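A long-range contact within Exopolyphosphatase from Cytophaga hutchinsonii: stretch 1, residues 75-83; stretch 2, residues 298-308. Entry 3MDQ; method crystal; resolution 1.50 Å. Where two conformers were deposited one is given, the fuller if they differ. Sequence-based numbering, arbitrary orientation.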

# COMPACT_ATOMS: atom_id res chain seq x y z
N VAL A 75 0.96 -24.64 -5.29
CA VAL A 75 2.29 -25.04 -5.73
C VAL A 75 3.11 -23.80 -6.03
O VAL A 75 4.23 -23.67 -5.51
CB VAL A 75 2.24 -26.01 -6.94
N HIS A 76 2.55 -22.86 -6.80
CA HIS A 76 3.30 -21.67 -7.19
C HIS A 76 3.13 -20.57 -6.12
O HIS A 76 2.09 -19.94 -6.06
CB HIS A 76 2.80 -21.12 -8.54
CG HIS A 76 2.71 -22.15 -9.63
ND1 HIS A 76 3.60 -23.20 -9.74
CD2 HIS A 76 1.84 -22.28 -10.66
CE1 HIS A 76 3.27 -23.93 -10.79
NE2 HIS A 76 2.21 -23.39 -11.37
N VAL A 77 4.19 -20.31 -5.33
CA VAL A 77 4.15 -19.31 -4.26
C VAL A 77 5.23 -18.26 -4.51
O VAL A 77 6.34 -18.61 -4.91
CB VAL A 77 4.43 -19.95 -2.91
CG1 VAL A 77 4.35 -18.92 -1.81
CG2 VAL A 77 3.45 -21.10 -2.65
N ILE A 78 4.89 -16.99 -4.29
CA ILE A 78 5.88 -15.93 -4.31
C ILE A 78 5.61 -14.94 -3.18
O ILE A 78 4.49 -14.42 -3.05
CB ILE A 78 5.94 -15.19 -5.63
CG1 ILE A 78 7.03 -14.12 -5.57
CG2 ILE A 78 4.58 -14.64 -6.00
CD1 ILE A 78 7.17 -13.34 -6.81
N ALA A 79 6.66 -14.67 -2.40
CA ALA A 79 6.57 -13.81 -1.22
C ALA A 79 7.53 -12.65 -1.44
O ALA A 79 8.71 -12.89 -1.65
CB ALA A 79 6.96 -14.59 0.05
N THR A 80 7.01 -11.43 -1.52
CA THR A 80 7.84 -10.29 -1.79
C THR A 80 8.12 -9.58 -0.46
O THR A 80 7.29 -9.55 0.43
CB THR A 80 7.19 -9.30 -2.77
OG1 THR A 80 5.95 -8.84 -2.22
CG2 THR A 80 6.95 -9.95 -4.15
N GLY A 81 9.32 -9.07 -0.32
CA GLY A 81 9.67 -8.20 0.79
C GLY A 81 9.93 -6.80 0.24
O GLY A 81 10.68 -6.65 -0.72
N THR A 82 9.33 -5.78 0.86
CA THR A 82 9.41 -4.40 0.33
C THR A 82 10.09 -3.47 1.36
O THR A 82 11.16 -3.83 1.86
CB THR A 82 8.05 -3.92 -0.11
OG1 THR A 82 7.08 -4.07 0.96
CG2 THR A 82 7.62 -4.71 -1.40
N SER A 83 9.58 -2.26 1.61
CA SER A 83 10.35 -1.22 2.32
C SER A 83 11.02 -1.69 3.64
O SER A 83 12.22 -1.48 3.83
CB SER A 83 9.44 -0.04 2.64
OG SER A 83 10.16 0.97 3.30
N SER A 298 -3.49 -3.76 -5.60
CA SER A 298 -2.23 -3.14 -5.30
C SER A 298 -1.11 -4.18 -5.58
O SER A 298 -1.21 -4.94 -6.53
CB SER A 298 -2.21 -2.58 -3.88
OG SER A 298 -2.40 -3.56 -2.90
N LEU A 299 -0.04 -4.17 -4.80
CA LEU A 299 1.11 -5.00 -5.12
C LEU A 299 0.80 -6.48 -5.36
O LEU A 299 1.27 -7.05 -6.33
CB LEU A 299 2.20 -4.89 -4.03
CG LEU A 299 3.44 -5.76 -4.21
CD1 LEU A 299 4.20 -5.39 -5.46
CD2 LEU A 299 4.33 -5.59 -2.95
N LYS A 300 0.03 -7.10 -4.47
CA LYS A 300 -0.18 -8.55 -4.56
C LYS A 300 -0.87 -8.93 -5.88
O LYS A 300 -0.52 -9.92 -6.53
CB LYS A 300 -0.94 -9.08 -3.34
CG LYS A 300 -2.37 -8.63 -3.18
CD LYS A 300 -2.94 -8.82 -1.75
CE LYS A 300 -4.48 -8.45 -1.63
NZ LYS A 300 -4.66 -7.05 -1.98
N GLU A 301 -1.84 -8.11 -6.29
CA GLU A 301 -2.49 -8.31 -7.57
C GLU A 301 -1.55 -8.02 -8.75
O GLU A 301 -1.59 -8.70 -9.75
CB GLU A 301 -3.77 -7.51 -7.73
CG GLU A 301 -4.91 -8.01 -6.85
CD GLU A 301 -4.92 -7.50 -5.43
OE1 GLU A 301 -4.17 -6.56 -5.07
OE2 GLU A 301 -5.73 -8.08 -4.62
N GLY A 302 -0.71 -7.00 -8.62
CA GLY A 302 0.26 -6.77 -9.65
C GLY A 302 1.23 -7.89 -9.85
O GLY A 302 1.62 -8.19 -10.98
N VAL A 303 1.65 -8.51 -8.75
CA VAL A 303 2.49 -9.71 -8.82
C VAL A 303 1.77 -10.85 -9.56
O VAL A 303 2.32 -11.48 -10.48
CB VAL A 303 2.95 -10.13 -7.40
CG1 VAL A 303 3.56 -11.53 -7.40
CG2 VAL A 303 3.93 -9.10 -6.82
N LEU A 304 0.52 -11.12 -9.15
CA LEU A 304 -0.30 -12.15 -9.79
C LEU A 304 -0.41 -11.91 -11.28
O LEU A 304 -0.16 -12.82 -12.07
CB LEU A 304 -1.68 -12.19 -9.16
CG LEU A 304 -2.73 -13.04 -9.86
CD1 LEU A 304 -2.38 -14.53 -9.84
CD2 LEU A 304 -4.12 -12.76 -9.25
N TYR A 305 -0.76 -10.68 -11.67
CA TYR A 305 -1.03 -10.45 -13.09
C TYR A 305 0.26 -10.42 -13.92
O TYR A 305 0.26 -10.80 -15.08
CB TYR A 305 -1.91 -9.24 -13.30
CG TYR A 305 -3.36 -9.56 -13.03
CD1 TYR A 305 -4.12 -10.20 -13.99
CD2 TYR A 305 -3.95 -9.29 -11.81
CE1 TYR A 305 -5.45 -10.55 -13.75
CE2 TYR A 305 -5.30 -9.68 -11.56
CZ TYR A 305 -6.02 -10.29 -12.54
OH TYR A 305 -7.34 -10.65 -12.31
N THR A 306 1.37 -10.02 -13.30
CA THR A 306 2.68 -10.10 -13.94
C THR A 306 3.01 -11.55 -14.22
O THR A 306 3.44 -11.92 -15.31
CB THR A 306 3.76 -9.38 -13.08
OG1 THR A 306 3.42 -8.00 -13.01
CG2 THR A 306 5.14 -9.51 -13.67
N MSE A 307 2.74 -12.42 -13.24
CA MSE A 307 2.93 -13.88 -13.41
C MSE A 307 2.04 -14.43 -14.53
O MSE A 307 2.50 -15.20 -15.35
CB MSE A 307 2.66 -14.63 -12.09
CG MSE A 307 3.74 -14.38 -11.07
SE MSE A 307 3.21 -15.03 -9.29
CE MSE A 307 3.41 -16.96 -9.71
N LEU A 308 0.77 -14.05 -14.54
CA LEU A 308 -0.16 -14.51 -15.56
C LEU A 308 0.24 -13.99 -16.95
O LEU A 308 0.01 -14.67 -17.97
CB LEU A 308 -1.61 -14.10 -15.23
CG LEU A 308 -2.22 -14.72 -13.95
CD1 LEU A 308 -3.61 -14.19 -13.67
CD2 LEU A 308 -2.19 -16.26 -14.06

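How do a strand and a helix more than 200 residues apart in sequence come to lie against each other? Strand 76-81 and helix 299-308 approach to 10.3 Å between their axes, and their N-to-C directions make an angle of 135°, so the two run roughly against one another. The register follows from this: the CA of Ile 78 is 8.4 Å from the CA of Val 303, while the CA of Thr 80 is 8.7 Å from the CA of Lys 300, so that moving forward along the strand means moving back along the helix. A strand turns alternate side chains to the same face, and here His 76, Ile 78, Thr 80 and, just past the strand, Thr 82 point toward the helix, whereas Val 77 and Ala 79 point away. The helix answers with Leu 299, Val 303 and Met 307, spaced by four residues and therefore lying along one side of it.

What happens where stretch 1 begins its contact? His 76 meets the far end of this helical row, but loosely: its CB lies 4.4 Å from CE of Met 307, a selenomethionine. The imidazole makes no hydrogen bond to the helix, and this exposed residue contributes chiefly by covering the methyl end of its neighbour. Two residues on, Ile 78 makes a tighter fit. Its CG2 sits 3.6 Å from CG1 of Val 303 and also 3.6 Å from SE of Met 307, so one methyl group rests against two successive members of the helical row. These are apolar contacts at van der Waals distance, and Ile 78 has more of its area covered by the other stretch than any other residue in the pair.

What do the two threonines bring to the second half of the contact? Each carries a methyl group as well as a hydroxyl, and both groups of Thr 80 lie near the helix. Its CG2 is 4.1 Å from CG2 of Val 303, and its OG1 is 3.7 Å from CD2 of Leu 299; the latter is simple packing, since a methyl carbon gives the hydroxyl no polar partner. Thr 82 then presents its own CG2 to CD2 of Leu 299 at 3.7 Å. The same leucine methyl thus touches both threonines, closing the contact near the start of the helix.

If no hydrogen bond crosses between the stretches, where does the polar bonding lie? Between residues of these two stretches it lies within the helical segment, while a few side chains, among them that of Ser 83, bond elsewhere in the structure; the shared surface, 269 Å² summed over both sides, is left to side-chain packing. Backbone bonds such as Val 303 N to Leu 299 O and Met 307 N to Val 303 O, each 2.9 Å, hold the contacting residues one turn apart. Away from the strand, Lys 300 NZ forms a salt bridge with Glu 301 OE2 at 3.0 Å, and Glu 301 OE1 accepts a bond from Ser 298 N at 2.9 Å, tying together the first residues of this segment.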